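Local structure of phospholyase (Arthrobacter aurescens, 5G4I) at the interface of chains A and B. The protein catalyses a pyridoxal-phosphate-dependent phospholyase reaction, probably the cleavage of phosphoethanolamine, on the fold of a class III transaminase. Coordinates in Å, arbitrary orientation; residue numbers count along the deposited sequence, not the author numbering. Chains: chain A/B, Phospholyase.

Contact 1: the interface of chains A and B. Residues chain A 94, 97-98, 101; chain B 19, 22-23, 26.
B:Arg22 reaches A:Glu101 by a bent path: its CG stands opposite the carbonyl carbon (chi1 -68°), and a turn at chi3 (51°) swings the guanidinium towards the acid. The side chain of A:Glu101, by contrast, runs out extended and crosses the arginine at about a right angle. The meeting of the two is a worked example of how a salt bridge between subunits can fix rotation as well as supply charge. The arginine grips side-on, giving a different nitrogen to each carboxylate oxygen. Its NE donates to OE2 of A:Glu101 at 2.9 Å; that oxygen lies in the guanidinium plane and accepts through its syn lone pair. NH2 of B:Arg22 donates to OE1 of A:Glu101 over the same 2.9 Å, again from the syn side but tilted out of the carboxylate plane. Both bonds are nearly straight, and the two flat groups remain 24° apart, a slightly twisted fork.

Beneath this polar pair, helix 94-104 of chain A packs on helix 19-24 of chain B, a helix-against-helix patch of the two-fold dimer interface that probably helps to hold the subunits together. The two methyls of A:Val97 divide the work. CG1 meets CB of B:Arg22 at 3.6 Å, while CG2 lies 3.9 Å from CD1 of B:Leu19 and also touches CB of B:Arg23. The aliphatic root of the arginine thus belongs to the apolar layer while its head serves the acid. B:Thr26 adds its CG2 methyl against CG of A:Glu101. Its hydroxyl OG1 bonds back to O of B:Arg22 at 3.0 Å, which probably helps to close the C-terminal end of helix 19-24.

Water extends the network at two places. One molecule joins NH2 of B:Arg22 to OE2 of A:Glu98, whose carboxylate probably adds favourable charge without direct contact. The other lies 2.7 Å from OE2 of A:Glu101 and 3.0 Å from the backbone O of B:Arg22.

Contact 2: the interface of chains A and B. Residues chain A 32-34, 39; chain B 89-91.
A:Phe34 and B:Arg90 form the tight part of this loop-to-loop contact, which illustrates how one aromatic ring can be held by different groups at its face and its edge. CB of B:Arg90 sits over the middle of the phenyl ring, 3.9 Å from its centroid, in a CH-pi contact. A bend at chi3 (-65°) then carries the arginine head along the ring, where CZ of A:Phe34 lies 3.8 Å from the guanidinium carbon CZ of B:Arg90. The two planes are 33° apart, and the phenyl carbon lies over one guanidinium face near its rim, so the overlap is partial rather than a full parallel stack. The carbonyl O of A:Pro32 also packs closely on the arginine, 3.3 Å from CG of B:Arg90.

The edge of the phenyl ring is taken by B:Tyr91. Its phenol stands nearly upright to the phenyl plane, at 79°, and the CD2 side of A:Phe34 points at the phenol near its CE1 and CZ; CD2 of A:Phe34 is 3.7 Å from CE1 of B:Tyr91. A backbone bond probably helps to set the register of this packing: N of A:Phe34 donates to O of B:Arg90 at 3.0 Å, in the carbonyl plane and on a lone pair. Beside that bond, the CD2 methyl of A:Leu33 lies against the carbonyl oxygens of B:Thr89 and B:Arg90.

Around this ring cluster the fit is looser and water does the joining. O of B:Arg90 takes part in a water bridge as well as the direct bond; that water also meets O of A:Phe34 and N of A:Leu39, linking two stretches of chain A to one carbonyl of chain B. At the other end, the ring of A:Pro32 stands further off, its CG 4.1 Å from CG of B:Arg90. There a second water spans the subunits, 2.7 Å from O of A:Pro32 and 2.7 Å from the hydroxyl OG1 of B:Thr89.

Contact 1: the interface of chains A and B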
ATOM      1  N   SER A  94       9.321  20.566  -1.372  1.00 13.64           N
ATOM      2  CA  SER A  94       8.658  21.224  -0.255  1.00 14.47           C
ATOM      3  C   SER A  94       7.283  20.620   0.114  1.00 13.73           C
ATOM      4  O   SER A  94       6.834  20.765   1.273  1.00 13.08           O
ATOM      5  CB  SER A  94       8.488  22.742  -0.431  1.00 18.37           C
ATOM      6  OG  SER A  94       7.614  23.016  -1.440  1.00 21.33           O
ATOM      7  N   VAL A  97       7.028  18.159   3.045  1.00 12.17           N
ATOM      8  CA  VAL A  97       7.357  18.798   4.334  1.00 13.13           C
ATOM      9  C   VAL A  97       6.196  19.649   4.831  1.00 12.82           C
ATOM     10  O   VAL A  97       5.847  19.644   6.027  1.00 12.44           O
ATOM     11  CB  VAL A  97       8.681  19.605   4.192  1.00 13.43           C
ATOM     12  CG1 VAL A  97       9.042  20.306   5.526  1.00 14.48           C
ATOM     13  CG2 VAL A  97       9.782  18.637   3.863  1.00 16.05           C
ATOM     14  N   GLU A  98       5.597  20.434   3.931  1.00 12.37           N
ATOM     15  CA  GLU A  98       4.439  21.234   4.244  1.00 13.09           C
ATOM     16  C   GLU A  98       3.283  20.351   4.796  1.00 11.41           C
ATOM     17  O   GLU A  98       2.627  20.661   5.801  1.00 11.87           O
ATOM     18  CB  GLU A  98       3.909  21.996   3.041  1.00 14.93           C
ATOM     19  CG  GLU A  98       4.851  23.068   2.551  1.00 20.69           C
ATOM     20  CD  GLU A  98       4.604  23.485   1.077  1.00 29.99           C
ATOM     21  OE1 GLU A  98       3.548  23.094   0.429  1.00 23.73           O
ATOM     22  OE2 GLU A  98       5.526  24.245   0.590  1.00 32.90           O
ATOM     23  N   GLU A 101       4.239  18.932   8.335  1.00 11.59           N
ATOM     24  CA  GLU A 101       4.022  19.986   9.315  1.00 11.49           C
ATOM     25  C   GLU A 101       2.518  20.194   9.649  1.00 11.66           C
ATOM     26  O   GLU A 101       2.121  20.307  10.867  1.00 12.50           O
ATOM     27  CB  GLU A 101       4.698  21.313   8.877  1.00 11.86           C
ATOM     28  CG  GLU A 101       6.225  21.202   8.934  1.00 12.89           C
ATOM     29  CD  GLU A 101       6.912  22.407   8.295  1.00 16.17           C
ATOM     30  OE1 GLU A 101       6.369  23.060   7.368  1.00 19.86           O
ATOM     31  OE2 GLU A 101       8.127  22.564   8.546  1.00 18.35           O
TER
ATOM     32  N   LEU B  19      14.804  24.008   4.312  1.00 20.58           N
ATOM     33  CA  LEU B  19      13.956  22.813   3.968  1.00 19.52           C
ATOM     34  C   LEU B  19      14.525  21.507   4.575  1.00 20.15           C
ATOM     35  O   LEU B  19      13.755  20.678   5.077  1.00 18.94           O
ATOM     36  CB  LEU B  19      13.761  22.722   2.458  1.00 20.47           C
ATOM     37  CG  LEU B  19      12.822  21.649   1.995  1.00 21.45           C
ATOM     38  CD1 LEU B  19      11.451  21.918   2.567  1.00 22.84           C
ATOM     39  CD2 LEU B  19      12.803  21.613   0.455  1.00 21.63           C
ATOM     40  N   ARG B  22      13.752  21.248   8.243  1.00 15.94           N
ATOM     41  CA  ARG B  22      12.312  21.035   8.413  1.00 14.89           C
ATOM     42  C   ARG B  22      11.922  19.550   8.114  1.00 14.79           C
ATOM     43  O   ARG B  22      11.051  19.017   8.832  1.00 14.53           O
ATOM     44  CB  ARG B  22      11.481  21.991   7.556  1.00 15.29           C
ATOM     45  CG  ARG B  22      11.613  23.471   8.053  1.00 17.10           C
ATOM     46  CD  ARG B  22      11.063  24.479   7.059  1.00 18.82           C
ATOM     47  NE  ARG B  22       9.688  24.146   6.623  1.00 18.75           N
ATOM     48  CZ  ARG B  22       9.158  24.380   5.416  1.00 21.82           C
ATOM     49  NH1 ARG B  22       9.811  25.132   4.475  1.00 24.70           N
ATOM     50  NH2 ARG B  22       7.866  24.048   5.150  1.00 23.59           N
ATOM     51  N   ARG B  23      12.572  18.971   7.098  1.00 14.32           N
ATOM     52  CA  ARG B  23      12.406  17.555   6.797  1.00 13.47           C
ATOM     53  C   ARG B  23      12.883  16.696   7.959  1.00 14.85           C
ATOM     54  O   ARG B  23      12.166  15.779   8.425  1.00 13.84           O
ATOM     55  CB  ARG B  23      13.151  17.222   5.494  1.00 14.16           C
ATOM     56  CG  ARG B  23      13.123  15.729   5.156  1.00 14.54           C
ATOM     57  CD  ARG B  23      14.039  15.463   3.992  1.00 15.45           C
ATOM     58  NE  ARG B  23      14.220  14.022   3.668  1.00 15.89           N
ATOM     59  CZ  ARG B  23      13.854  13.389   2.553  1.00 14.25           C
ATOM     60  NH1 ARG B  23      13.099  14.012   1.645  1.00 14.38           N
ATOM     61  NH2 ARG B  23      14.172  12.099   2.408  1.00 13.52           N
ATOM     62  N   THR B  26      10.468  16.300  10.879  1.00 14.00           N
ATOM     63  CA  THR B  26       9.144  15.681  10.622  1.00 14.66           C
ATOM     64  C   THR B  26       9.270  14.221  10.196  1.00 13.90           C
ATOM     65  O   THR B  26       8.776  13.296  10.905  1.00 14.21           O
ATOM     66  CB  THR B  26       8.350  16.533   9.609  1.00 14.35           C
ATOM     67  OG1 THR B  26       9.160  16.758   8.442  1.00 14.32           O
ATOM     68  CG2 THR B  26       7.882  17.874  10.206  1.00 17.17           C
TER
HETATM   69  O   HOH W   1       9.480  21.111  10.333  1.00 17.88           O
HETATM   70  O   HOH W   2       7.047  25.359   2.584  1.00 38.35           O

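Contact 2: the interface of chains A and B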
ATOM      1  N   PRO A  32     -15.965  -8.112  -2.920  1.00 13.47           N
ATOM      2  CA  PRO A  32     -17.344  -7.885  -2.457  1.00 13.12           C
ATOM      3  C   PRO A  32     -18.130  -6.756  -3.182  1.00 14.81           C
ATOM      4  O   PRO A  32     -17.523  -5.715  -3.601  1.00 13.57           O
ATOM      5  CB  PRO A  32     -17.154  -7.543  -0.934  1.00 13.07           C
ATOM      6  CG  PRO A  32     -15.688  -7.083  -0.853  1.00 13.82           C
ATOM      7  CD  PRO A  32     -14.973  -7.954  -1.824  1.00 14.19           C
ATOM      8  N   LEU A  33     -19.457  -6.925  -3.269  1.00 14.40           N
ATOM      9  CA  LEU A  33     -20.386  -5.914  -3.740  1.00 13.20           C
ATOM     10  C   LEU A  33     -21.539  -5.753  -2.769  1.00 14.58           C
ATOM     11  O   LEU A  33     -22.074  -6.760  -2.221  1.00 16.61           O
ATOM     12  CB  LEU A  33     -21.014  -6.299  -5.113  1.00 14.96           C
ATOM     13  CG  LEU A  33     -20.067  -6.232  -6.316  1.00 16.47           C
ATOM     14  CD1 LEU A  33     -20.614  -6.957  -7.557  1.00 17.64           C
ATOM     15  CD2 LEU A  33     -19.837  -4.737  -6.665  1.00 15.63           C
ATOM     16  N   PHE A  34     -21.971  -4.509  -2.490  1.00 14.12           N
ATOM     17  CA  PHE A  34     -23.156  -4.287  -1.682  1.00 13.42           C
ATOM     18  C   PHE A  34     -24.460  -4.565  -2.398  1.00 14.01           C
ATOM     19  O   PHE A  34     -24.543  -4.445  -3.628  1.00 14.68           O
ATOM     20  CB  PHE A  34     -23.231  -2.787  -1.175  1.00 15.40           C
ATOM     21  CG  PHE A  34     -22.142  -2.358  -0.184  1.00 18.09           C
ATOM     22  CD1 PHE A  34     -21.550  -3.203   0.734  1.00 24.05           C
ATOM     23  CD2 PHE A  34     -21.676  -1.067  -0.272  1.00 18.61           C
ATOM     24  CE1 PHE A  34     -20.511  -2.735   1.618  1.00 24.60           C
ATOM     25  CE2 PHE A  34     -20.723  -0.579   0.692  1.00 18.13           C
ATOM     26  CZ  PHE A  34     -20.118  -1.409   1.583  1.00 20.23           C
ATOM     27  N   LEU A  39     -25.156  -2.011  -7.229  1.00 16.54           N
ATOM     28  CA  LEU A  39     -25.460  -0.685  -7.717  1.00 16.91           C
ATOM     29  C   LEU A  39     -24.262  -0.111  -8.498  1.00 16.59           C
ATOM     30  O   LEU A  39     -23.135  -0.153  -7.918  1.00 17.41           O
ATOM     31  CB  LEU A  39     -25.743   0.360  -6.570  1.00 21.96           C
ATOM     32  CG  LEU A  39     -27.079   0.419  -5.891  1.00 28.11           C
ATOM     33  CD1 LEU A  39     -26.944   1.632  -4.934  1.00 25.44           C
ATOM     34  CD2 LEU A  39     -28.219   0.595  -6.917  1.00 26.51           C
TER
ATOM     35  N   THR B  89     -14.577  -0.403  -4.679  1.00 11.89           N
ATOM     36  CA  THR B  89     -15.155  -1.426  -5.606  1.00 12.43           C
ATOM     37  C   THR B  89     -16.366  -2.193  -5.079  1.00 12.57           C
ATOM     38  O   THR B  89     -16.893  -3.084  -5.839  1.00 13.88           O
ATOM     39  CB  THR B  89     -14.073  -2.395  -6.055  1.00 12.30           C
ATOM     40  OG1 THR B  89     -13.477  -3.018  -4.873  1.00 12.03           O
ATOM     41  CG2 THR B  89     -12.984  -1.712  -6.872  1.00 12.47           C
ATOM     42  N   ARG B  90     -16.891  -1.879  -3.915  1.00 12.94           N
ATOM     43  CA  ARG B  90     -18.177  -2.445  -3.455  1.00 12.80           C
ATOM     44  C   ARG B  90     -19.406  -1.834  -4.165  1.00 13.34           C
ATOM     45  O   ARG B  90     -20.561  -2.378  -4.040  1.00 14.42           O
ATOM     46  CB  ARG B  90     -18.285  -2.501  -1.956  1.00 14.98           C
ATOM     47  CG  ARG B  90     -17.153  -3.331  -1.373  1.00 18.17           C
ATOM     48  CD  ARG B  90     -16.984  -3.220   0.107  1.00 19.14           C
ATOM     49  NE  ARG B  90     -16.594  -1.825   0.424  1.00 20.19           N
ATOM     50  CZ  ARG B  90     -16.269  -1.389   1.629  1.00 20.25           C
ATOM     51  NH1 ARG B  90     -16.328  -2.192   2.644  1.00 19.75           N
ATOM     52  NH2 ARG B  90     -15.953  -0.095   1.802  1.00 22.35           N
ATOM     53  N   TYR B  91     -19.170  -0.804  -4.919  1.00 12.41           N
ATOM     54  CA  TYR B  91     -20.158  -0.333  -5.934  1.00 12.35           C
ATOM     55  C   TYR B  91     -19.597  -0.576  -7.339  1.00 13.02           C
ATOM     56  O   TYR B  91     -18.404  -0.342  -7.570  1.00 13.86           O
ATOM     57  CB  TYR B  91     -20.465   1.142  -5.764  1.00 13.61           C
ATOM     58  CG  TYR B  91     -20.938   1.571  -4.399  1.00 14.41           C
ATOM     59  CD1 TYR B  91     -22.237   1.290  -3.900  1.00 13.45           C
ATOM     60  CD2 TYR B  91     -20.079   2.272  -3.543  1.00 16.56           C
ATOM     61  CE1 TYR B  91     -22.664   1.689  -2.592  1.00 14.47           C
ATOM     62  CE2 TYR B  91     -20.488   2.732  -2.290  1.00 15.03           C
ATOM     63  CZ  TYR B  91     -21.772   2.461  -1.782  1.00 13.96           C
ATOM     64  OH  TYR B  91     -22.156   2.824  -0.511  1.00 15.17           O
TER
HETATM   65  O   HOH W   3     -14.865  -5.125  -3.959  1.00 14.16           O
HETATM   66  O   HOH W   4     -23.313  -2.426  -4.976  1.00 18.11           O

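The centres of the C-alpha atoms of contact 1 and contact 2 lie about 38 Å apart, and the two have no residue in common. Contact 1 pairs helix 94-104 itself with helix 19-24, contact 2 the loop just before helix 94-104 with the loop 32-39. Their chain roles are exchanged: chain B supplies the N-terminal segment in contact 1, chain A in contact 2. Because the interface is two-fold symmetric, each contact recurs with the chains swapped, and each subunit lays its N-terminal region on its partner at separated places. Such reciprocal embrace fits the dimer typical of class III transaminases.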